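Local structure of NTF2 domain-containing protein (Chaetomium thermophilum, 4X2H) at residues Ser27-Asn32 with Pro42-Thr47; Ile154-Trp159 with Leu174-Lys179. The protein is of unknown function but adopts an NTF2-type fold and pairs with a second protein chain, consistent with a role as one subunit of a heterodimer. One frame throughout, in Å; residues are numbered along the deposited sequence.

Contact 1: residues Ser27-Asn32 with Pro42-Thr47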
ATOM      1  N   SER B  27     -11.042 -15.974  -4.822  1.00 15.55           N
ATOM      2  CA  SER B  27     -11.121 -16.669  -3.542  1.00 16.04           C
ATOM      3  C   SER B  27     -10.284 -15.971  -2.467  1.00 15.52           C
ATOM      4  O   SER B  27     -10.414 -16.274  -1.279  1.00 16.47           O
ATOM      5  CB  SER B  27     -10.667 -18.122  -3.690  1.00 18.82           C
ATOM      6  OG  SER B  27      -9.265 -18.206  -3.858  1.00 19.78           O
ATOM      7  N   GLY B  28      -9.440 -15.032  -2.885  1.00 16.11           N
ATOM      8  CA  GLY B  28      -8.603 -14.288  -1.958  1.00 14.36           C
ATOM      9  C   GLY B  28      -9.268 -13.042  -1.392  1.00 10.84           C
ATOM     10  O   GLY B  28      -8.662 -12.320  -0.601  1.00 10.59           O
ATOM     11  N   TYR B  29     -10.511 -12.791  -1.796  1.00 14.85           N
ATOM     12  CA  TYR B  29     -11.258 -11.609  -1.350  1.00  8.82           C
ATOM     13  C   TYR B  29     -12.299 -11.961  -0.293  1.00 13.06           C
ATOM     14  O   TYR B  29     -12.705 -13.118  -0.176  1.00 15.27           O
ATOM     15  CB  TYR B  29     -11.938 -10.938  -2.539  1.00 13.53           C
ATOM     16  CG  TYR B  29     -10.970 -10.319  -3.515  1.00 12.72           C
ATOM     17  CD1 TYR B  29     -10.258 -11.111  -4.408  1.00 12.96           C
ATOM     18  CD2 TYR B  29     -10.759  -8.948  -3.541  1.00 10.89           C
ATOM     19  CE1 TYR B  29      -9.374 -10.557  -5.301  1.00 14.16           C
ATOM     20  CE2 TYR B  29      -9.868  -8.383  -4.441  1.00 10.84           C
ATOM     21  CZ  TYR B  29      -9.178  -9.197  -5.310  1.00 14.04           C
ATOM     22  OH  TYR B  29      -8.294  -8.654  -6.204  1.00 13.95           O
ATOM     23  N   VAL B  30     -12.746 -10.961   0.466  1.00 12.77           N
ATOM     24  CA  VAL B  30     -13.697 -11.200   1.550  1.00 13.45           C
ATOM     25  C   VAL B  30     -15.074 -11.628   1.046  1.00 13.59           C
ATOM     26  O   VAL B  30     -15.814 -12.285   1.774  1.00 14.51           O
ATOM     27  CB  VAL B  30     -13.881  -9.949   2.445  1.00 13.50           C
ATOM     28  CG1 VAL B  30     -12.597  -9.642   3.217  1.00 16.01           C
ATOM     29  CG2 VAL B  30     -14.368  -8.749   1.621  1.00 14.15           C
ATOM     30  N   ASN B  31     -15.409 -11.269  -0.190  1.00 11.29           N
ATOM     31  CA  ASN B  31     -16.763 -11.482  -0.710  1.00 15.97           C
ATOM     32  C   ASN B  31     -17.258 -12.919  -0.578  1.00 19.58           C
ATOM     33  O   ASN B  31     -18.408 -13.150  -0.207  1.00 25.25           O
ATOM     34  CB  ASN B  31     -16.845 -11.074  -2.184  1.00 17.02           C
ATOM     35  CG  ASN B  31     -16.515  -9.619  -2.402  1.00 17.62           C
ATOM     36  OD1 ASN B  31     -15.537  -9.106  -1.857  1.00 15.83           O
ATOM     37  ND2 ASN B  31     -17.337  -8.937  -3.199  1.00 18.84           N
ATOM     38  N   ASN B  32     -16.389 -13.876  -0.881  1.00 23.00           N
ATOM     39  CA  ASN B  32     -16.778 -15.284  -0.894  1.00 32.99           C
ATOM     40  C   ASN B  32     -16.333 -16.015   0.370  1.00 33.14           C
ATOM     41  O   ASN B  32     -16.024 -17.207   0.334  1.00 37.04           O
ATOM     42  CB  ASN B  32     -16.207 -15.971  -2.135  1.00 40.64           C
ATOM     43  CG  ASN B  32     -16.699 -15.339  -3.424  1.00 46.01           C
ATOM     44  OD1 ASN B  32     -17.824 -14.837  -3.493  1.00 46.46           O
ATOM     45  ND2 ASN B  32     -15.857 -15.350  -4.451  1.00 48.30           N
ATOM     46  N   PRO B  42     -19.069  -5.553   3.991  1.00 15.64           N
ATOM     47  CA  PRO B  42     -19.344  -4.994   2.666  1.00 17.31           C
ATOM     48  C   PRO B  42     -18.515  -5.695   1.594  1.00 16.05           C
ATOM     49  O   PRO B  42     -17.514  -6.326   1.927  1.00 18.59           O
ATOM     50  CB  PRO B  42     -18.946  -3.521   2.808  1.00 19.85           C
ATOM     51  CG  PRO B  42     -18.032  -3.472   3.982  1.00 22.35           C
ATOM     52  CD  PRO B  42     -18.485  -4.557   4.905  1.00 20.00           C
ATOM     53  N   PRO B  43     -18.938  -5.604   0.327  1.00 17.64           N
ATOM     54  CA  PRO B  43     -18.133  -6.175  -0.756  1.00 12.77           C
ATOM     55  C   PRO B  43     -16.730  -5.595  -0.737  1.00 13.10           C
ATOM     56  O   PRO B  43     -16.558  -4.463  -0.284  1.00 11.35           O
ATOM     57  CB  PRO B  43     -18.891  -5.764  -2.022  1.00 13.44           C
ATOM     58  CG  PRO B  43     -20.272  -5.431  -1.563  1.00 19.55           C
ATOM     59  CD  PRO B  43     -20.132  -4.908  -0.179  1.00 17.10           C
ATOM     60  N   ALA B  44     -15.740  -6.354  -1.199  1.00 13.44           N
ATOM     61  CA  ALA B  44     -14.388  -5.828  -1.270  1.00 13.98           C
ATOM     62  C   ALA B  44     -14.429  -4.574  -2.128  1.00 11.53           C
ATOM     63  O   ALA B  44     -15.154  -4.531  -3.121  1.00 11.53           O
ATOM     64  CB  ALA B  44     -13.428  -6.859  -1.846  1.00 14.45           C
ATOM     65  N   ASP B  45     -13.695  -3.543  -1.717  1.00  9.10           N
ATOM     66  CA  ASP B  45     -13.627  -2.304  -2.476  1.00 12.15           C
ATOM     67  C   ASP B  45     -12.463  -2.397  -3.455  1.00  9.57           C
ATOM     68  O   ASP B  45     -11.305  -2.373  -3.049  1.00  9.98           O
ATOM     69  CB  ASP B  45     -13.461  -1.100  -1.553  1.00 13.68           C
ATOM     70  CG  ASP B  45     -13.625   0.214  -2.284  1.00 18.87           C
ATOM     71  OD1 ASP B  45     -12.748   0.546  -3.111  1.00 16.66           O
ATOM     72  OD2 ASP B  45     -14.631   0.914  -2.035  1.00 20.19           O
ATOM     73  N   ILE B  46     -12.787  -2.502  -4.740  1.00  8.58           N
ATOM     74  CA  ILE B  46     -11.796  -2.759  -5.782  1.00  9.54           C
ATOM     75  C   ILE B  46     -11.769  -1.625  -6.803  1.00 11.97           C
ATOM     76  O   ILE B  46     -12.793  -1.289  -7.396  1.00 13.82           O
ATOM     77  CB  ILE B  46     -12.079  -4.084  -6.517  1.00  8.76           C
ATOM     78  CG1 ILE B  46     -12.168  -5.243  -5.517  1.00  9.20           C
ATOM     79  CG2 ILE B  46     -10.997  -4.370  -7.546  1.00  9.50           C
ATOM     80  CD1 ILE B  46     -12.677  -6.536  -6.121  1.00 11.32           C
ATOM     81  N   THR B  47     -10.588  -1.049  -7.000  1.00  8.91           N
ATOM     82  CA  THR B  47     -10.378  -0.019  -8.016  1.00 10.72           C
ATOM     83  C   THR B  47      -9.248  -0.476  -8.923  1.00 10.02           C
ATOM     84  O   THR B  47      -8.147  -0.739  -8.456  1.00 12.56           O
ATOM     85  CB  THR B  47     -10.032   1.346  -7.392  1.00  9.87           C
ATOM     86  OG1 THR B  47     -10.936   1.623  -6.314  1.00 16.93           O
ATOM     87  CG2 THR B  47     -10.132   2.454  -8.433  1.00 11.28           C
TER
HETATM   88  O   HOH W   1     -16.415  -6.469  -4.488  1.00 14.76           O

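Contact 2: residues Ile154-Trp159 with Leu174-Lys179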
ATOM      1  N   ILE B 154      -5.771  -3.867   1.454  1.00  8.86           N
ATOM      2  CA  ILE B 154      -6.044  -4.005   2.872  1.00  7.19           C
ATOM      3  C   ILE B 154      -6.438  -5.455   3.124  1.00  8.31           C
ATOM      4  O   ILE B 154      -7.404  -5.964   2.549  1.00 10.36           O
ATOM      5  CB  ILE B 154      -7.133  -3.042   3.359  1.00 11.59           C
ATOM      6  CG1 ILE B 154      -6.635  -1.603   3.225  1.00 16.52           C
ATOM      7  CG2 ILE B 154      -7.475  -3.329   4.818  1.00 15.24           C
ATOM      8  CD1 ILE B 154      -7.694  -0.554   3.471  1.00 20.65           C
ATOM      9  N   LEU B 155      -5.664  -6.123   3.968  1.00  9.76           N
ATOM     10  CA  LEU B 155      -5.909  -7.519   4.294  1.00 11.04           C
ATOM     11  C   LEU B 155      -6.505  -7.661   5.683  1.00 10.55           C
ATOM     12  O   LEU B 155      -6.098  -6.956   6.602  1.00 10.45           O
ATOM     13  CB  LEU B 155      -4.620  -8.320   4.208  1.00 12.76           C
ATOM     14  CG  LEU B 155      -3.912  -8.328   2.856  1.00 11.82           C
ATOM     15  CD1 LEU B 155      -2.574  -9.012   3.007  1.00 14.76           C
ATOM     16  CD2 LEU B 155      -4.756  -9.022   1.791  1.00 10.13           C
ATOM     17  N   VAL B 156      -7.460  -8.579   5.826  1.00 11.15           N
ATOM     18  CA  VAL B 156      -8.082  -8.868   7.121  1.00 10.03           C
ATOM     19  C   VAL B 156      -8.020 -10.374   7.405  1.00 11.73           C
ATOM     20  O   VAL B 156      -7.851 -11.180   6.486  1.00 12.11           O
ATOM     21  CB  VAL B 156      -9.549  -8.378   7.176  1.00 10.31           C
ATOM     22  CG1 VAL B 156      -9.615  -6.855   7.101  1.00 13.72           C
ATOM     23  CG2 VAL B 156     -10.378  -9.001   6.065  1.00 11.32           C
ATOM     24  N   PRO B 157      -8.129 -10.763   8.686  1.00 12.79           N
ATOM     25  CA  PRO B 157      -8.042 -12.182   9.047  1.00 12.36           C
ATOM     26  C   PRO B 157      -9.140 -13.038   8.420  1.00 14.87           C
ATOM     27  O   PRO B 157     -10.292 -12.608   8.363  1.00 17.97           O
ATOM     28  CB  PRO B 157      -8.194 -12.167  10.572  1.00 16.33           C
ATOM     29  CG  PRO B 157      -7.816 -10.808  10.991  1.00 16.80           C
ATOM     30  CD  PRO B 157      -8.225  -9.900   9.875  1.00 11.18           C
ATOM     31  N   ASN B 158      -8.780 -14.229   7.955  1.00 13.28           N
ATOM     32  CA  ASN B 158      -9.771 -15.225   7.557  1.00 14.00           C
ATOM     33  C   ASN B 158     -10.111 -16.087   8.761  1.00 14.26           C
ATOM     34  O   ASN B 158      -9.372 -17.014   9.093  1.00 16.65           O
ATOM     35  CB  ASN B 158      -9.258 -16.096   6.407  1.00 16.02           C
ATOM     36  CG  ASN B 158     -10.320 -17.054   5.879  1.00 15.17           C
ATOM     37  OD1 ASN B 158     -11.369 -17.251   6.503  1.00 17.66           O
ATOM     38  ND2 ASN B 158     -10.047 -17.661   4.732  1.00 16.50           N
ATOM     39  N   TRP B 159     -11.228 -15.779   9.415  1.00 13.26           N
ATOM     40  CA  TRP B 159     -11.606 -16.465  10.646  1.00 14.33           C
ATOM     41  C   TRP B 159     -11.916 -17.942  10.416  1.00 18.57           C
ATOM     42  O   TRP B 159     -11.887 -18.736  11.355  1.00 21.74           O
ATOM     43  CB  TRP B 159     -12.823 -15.792  11.286  1.00 12.21           C
ATOM     44  CG  TRP B 159     -12.644 -14.338  11.577  1.00 13.80           C
ATOM     45  CD1 TRP B 159     -13.420 -13.313  11.117  1.00 12.05           C
ATOM     46  CD2 TRP B 159     -11.623 -13.737  12.386  1.00 11.38           C
ATOM     47  NE1 TRP B 159     -12.952 -12.116  11.597  1.00 14.92           N
ATOM     48  CE2 TRP B 159     -11.851 -12.347  12.379  1.00 12.79           C
ATOM     49  CE3 TRP B 159     -10.547 -14.239  13.123  1.00 15.81           C
ATOM     50  CZ2 TRP B 159     -11.036 -11.451  13.073  1.00 13.80           C
ATOM     51  CZ3 TRP B 159      -9.742 -13.348  13.815  1.00 12.45           C
ATOM     52  CH2 TRP B 159      -9.989 -11.970  13.781  1.00 16.16           C
ATOM     53  N   LEU B 174      -7.521 -12.193   3.962  1.00 11.50           N
ATOM     54  CA  LEU B 174      -8.323 -11.924   2.773  1.00 13.24           C
ATOM     55  C   LEU B 174      -8.296 -10.451   2.387  1.00 10.62           C
ATOM     56  O   LEU B 174      -8.046  -9.592   3.220  1.00 14.99           O
ATOM     57  CB  LEU B 174      -9.766 -12.364   3.008  1.00 14.63           C
ATOM     58  CG  LEU B 174      -9.939 -13.845   3.338  1.00 16.89           C
ATOM     59  CD1 LEU B 174     -11.336 -14.109   3.873  1.00 18.24           C
ATOM     60  CD2 LEU B 174      -9.656 -14.701   2.117  1.00 16.66           C
ATOM     61  N   ILE B 175      -8.570 -10.168   1.120  1.00 10.12           N
ATOM     62  CA  ILE B 175      -8.560  -8.801   0.622  1.00 11.61           C
ATOM     63  C   ILE B 175      -9.889  -8.106   0.883  1.00  9.14           C
ATOM     64  O   ILE B 175     -10.933  -8.521   0.369  1.00  9.48           O
ATOM     65  CB  ILE B 175      -8.282  -8.744  -0.884  1.00  8.27           C
ATOM     66  CG1 ILE B 175      -6.990  -9.486  -1.228  1.00 11.91           C
ATOM     67  CG2 ILE B 175      -8.204  -7.297  -1.357  1.00 10.48           C
ATOM     68  CD1 ILE B 175      -6.892  -9.845  -2.682  1.00 13.02           C
ATOM     69  N   ALA B 176      -9.829  -7.039   1.666  1.00 11.25           N
ATOM     70  CA  ALA B 176     -10.995  -6.201   1.948  1.00 11.05           C
ATOM     71  C   ALA B 176     -11.036  -4.994   1.020  1.00 12.45           C
ATOM     72  O   ALA B 176     -12.111  -4.513   0.661  1.00 11.95           O
ATOM     73  CB  ALA B 176     -10.977  -5.748   3.388  1.00 14.87           C
ATOM     74  N   SER B 177      -9.856  -4.497   0.664  1.00 10.06           N
ATOM     75  CA  SER B 177      -9.712  -3.402  -0.298  1.00  8.78           C
ATOM     76  C   SER B 177      -8.531  -3.683  -1.206  1.00 12.04           C
ATOM     77  O   SER B 177      -7.557  -4.313  -0.792  1.00 11.69           O
ATOM     78  CB  SER B 177      -9.508  -2.052   0.399  1.00 13.41           C
ATOM     79  OG  SER B 177     -10.659  -1.644   1.111  1.00 14.33           O
ATOM     80  N   HIS B 178      -8.620  -3.192  -2.437  1.00 10.75           N
ATOM     81  CA  HIS B 178      -7.598  -3.418  -3.438  1.00 11.06           C
ATOM     82  C   HIS B 178      -7.616  -2.271  -4.428  1.00 11.46           C
ATOM     83  O   HIS B 178      -8.662  -1.968  -4.994  1.00 11.50           O
ATOM     84  CB  HIS B 178      -7.836  -4.748  -4.155  1.00 10.86           C
ATOM     85  CG  HIS B 178      -6.902  -5.008  -5.295  1.00  9.35           C
ATOM     86  ND1 HIS B 178      -7.206  -5.887  -6.311  1.00 15.63           N
ATOM     87  CD2 HIS B 178      -5.674  -4.515  -5.579  1.00 11.80           C
ATOM     88  CE1 HIS B 178      -6.205  -5.924  -7.174  1.00 15.31           C
ATOM     89  NE2 HIS B 178      -5.264  -5.098  -6.755  1.00 13.33           N
ATOM     90  N   LYS B 179      -6.469  -1.622  -4.606  1.00  9.59           N
ATOM     91  CA  LYS B 179      -6.292  -0.650  -5.676  1.00 10.05           C
ATOM     92  C   LYS B 179      -5.128  -1.062  -6.554  1.00 11.69           C
ATOM     93  O   LYS B 179      -4.019  -1.297  -6.071  1.00 11.76           O
ATOM     94  CB  LYS B 179      -6.040   0.756  -5.139  1.00 13.70           C
ATOM     95  CG  LYS B 179      -7.083   1.261  -4.177  1.00 12.18           C
ATOM     96  CD  LYS B 179      -6.702   2.642  -3.678  1.00 19.25           C
ATOM     97  CE  LYS B 179      -7.758   3.225  -2.763  1.00 20.37           C
ATOM     98  NZ  LYS B 179      -9.089   3.282  -3.427  1.00 24.59           N
TER

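Contact 1: residues Ser27-Asn32 with Pro42-Thr47
The loop Ser27-Asn32 passes alongside the approach to strand 45-48 without strand pairing between the two segments, the CA atoms of Asn31 and Pro43 coming within 5.5 Å. Asn31 supplies the polar link. With its CG anti to the carbonyl carbon (chi1 -60°), its amide turns toward Ala44, whose N donates to Asn31 OD1 over 2.8 Å. The N-H points well at the oxygen (156°), although the nitrogen sits above the carbonyl plane. The other half of the amide works through a water, which accepts from Asn31 ND2 at 2.9 Å and donates to Ala44 O at 2.7 Å. One asparagine thus serves both backbone polar groups of a residue just ahead of the strand, as its paired acceptor and donor allow. Within the NTF2-type fold, the contact brings the chain after helix 34-39 back against the loop that precedes it, just ahead of strand 45-48. An alanine in place of Asn31 would remove both amide links and would probably loosen the entry to that strand. Apolar groups complete the contact: Ala44 CB lies 3.8 Å from Tyr29 CD2, at the ring edge, its small methyl fitting beside the aromatic ring. Ile46 crosses the tyrosine at about a right angle, its CD1 3.8 Å from Tyr29 CE2, while the ring's hydroxyl reaches His178 ND1. Val30 CG2 approaches Ala44 CB at 4.1 Å.

Contact 2: residues Ile154-Trp159 with Leu174-Lys179
Pro157 CB lies over one face of the Trp159 indole, 3.6 Å above its plane and offset toward the rim, while the ring of Tyr36 meets the indole with planes at about 50° and Trp159 NE1 donates to Phe103 O. The Asn158 amide crosses Leu174 obliquely: Asn158 CG is 3.7 Å from Leu174 CD1, and the amide is held by ND2 to Arg171 O and OD1 to Asp160 N. Next to it strands 145-157 and 173-182 pair antiparallel. Val156 and Leu174, a hydrogen-bonded pair, exchange two backbone hydrogen bonds, Leu174 N to Val156 O being the shorter at 2.7 Å. A classic beta bulge follows, with Ala176 and Ser177 both opposite Ile154. Ile154 O takes Ala176 N at 2.8 Å, nearly along the C=O axis, and Ser177 N only weakly, at 3.4 Å, while Ile154 N donates to Ser177 O over 2.9 Å. Ala176 CB, small enough for this corner of the chain, lies 4.1 Å from Val156 CG1. Leu155 and Ile175 lie side by side on the face away from Ile154 and Val156, Leu155 CD2 3.8 Å from Ile175 CG1. With apolar side chains on both faces, backbone bonding resumes beyond the extra residue despite the corner, and Ser177 OG hydrogen-bonds a polar side chain of the other chain.

In the fold
The two contacts share one mixed sheet, because strand 45-48 in contact 1 lies next to strand 173-182 in contact 2, and their centres are about 7 Å apart. Contact 2 is buried and rests on main-chain pairing of two long strands, whereas contact 1 is only partly buried and joins a loop to the start of a strand through one side-chain amide and a water, together with a small apolar cluster around Tyr29. Strand 173-182 connects them: Gly28 O receives Ile175 N and Asp45 O receives His178 N, both probable hydrogen bonds. Both contacts have segments that also reach the other protein chain, Asp45 by a salt bridge to its basic side chain, Ser177 and Lys179 by hydrogen bonds.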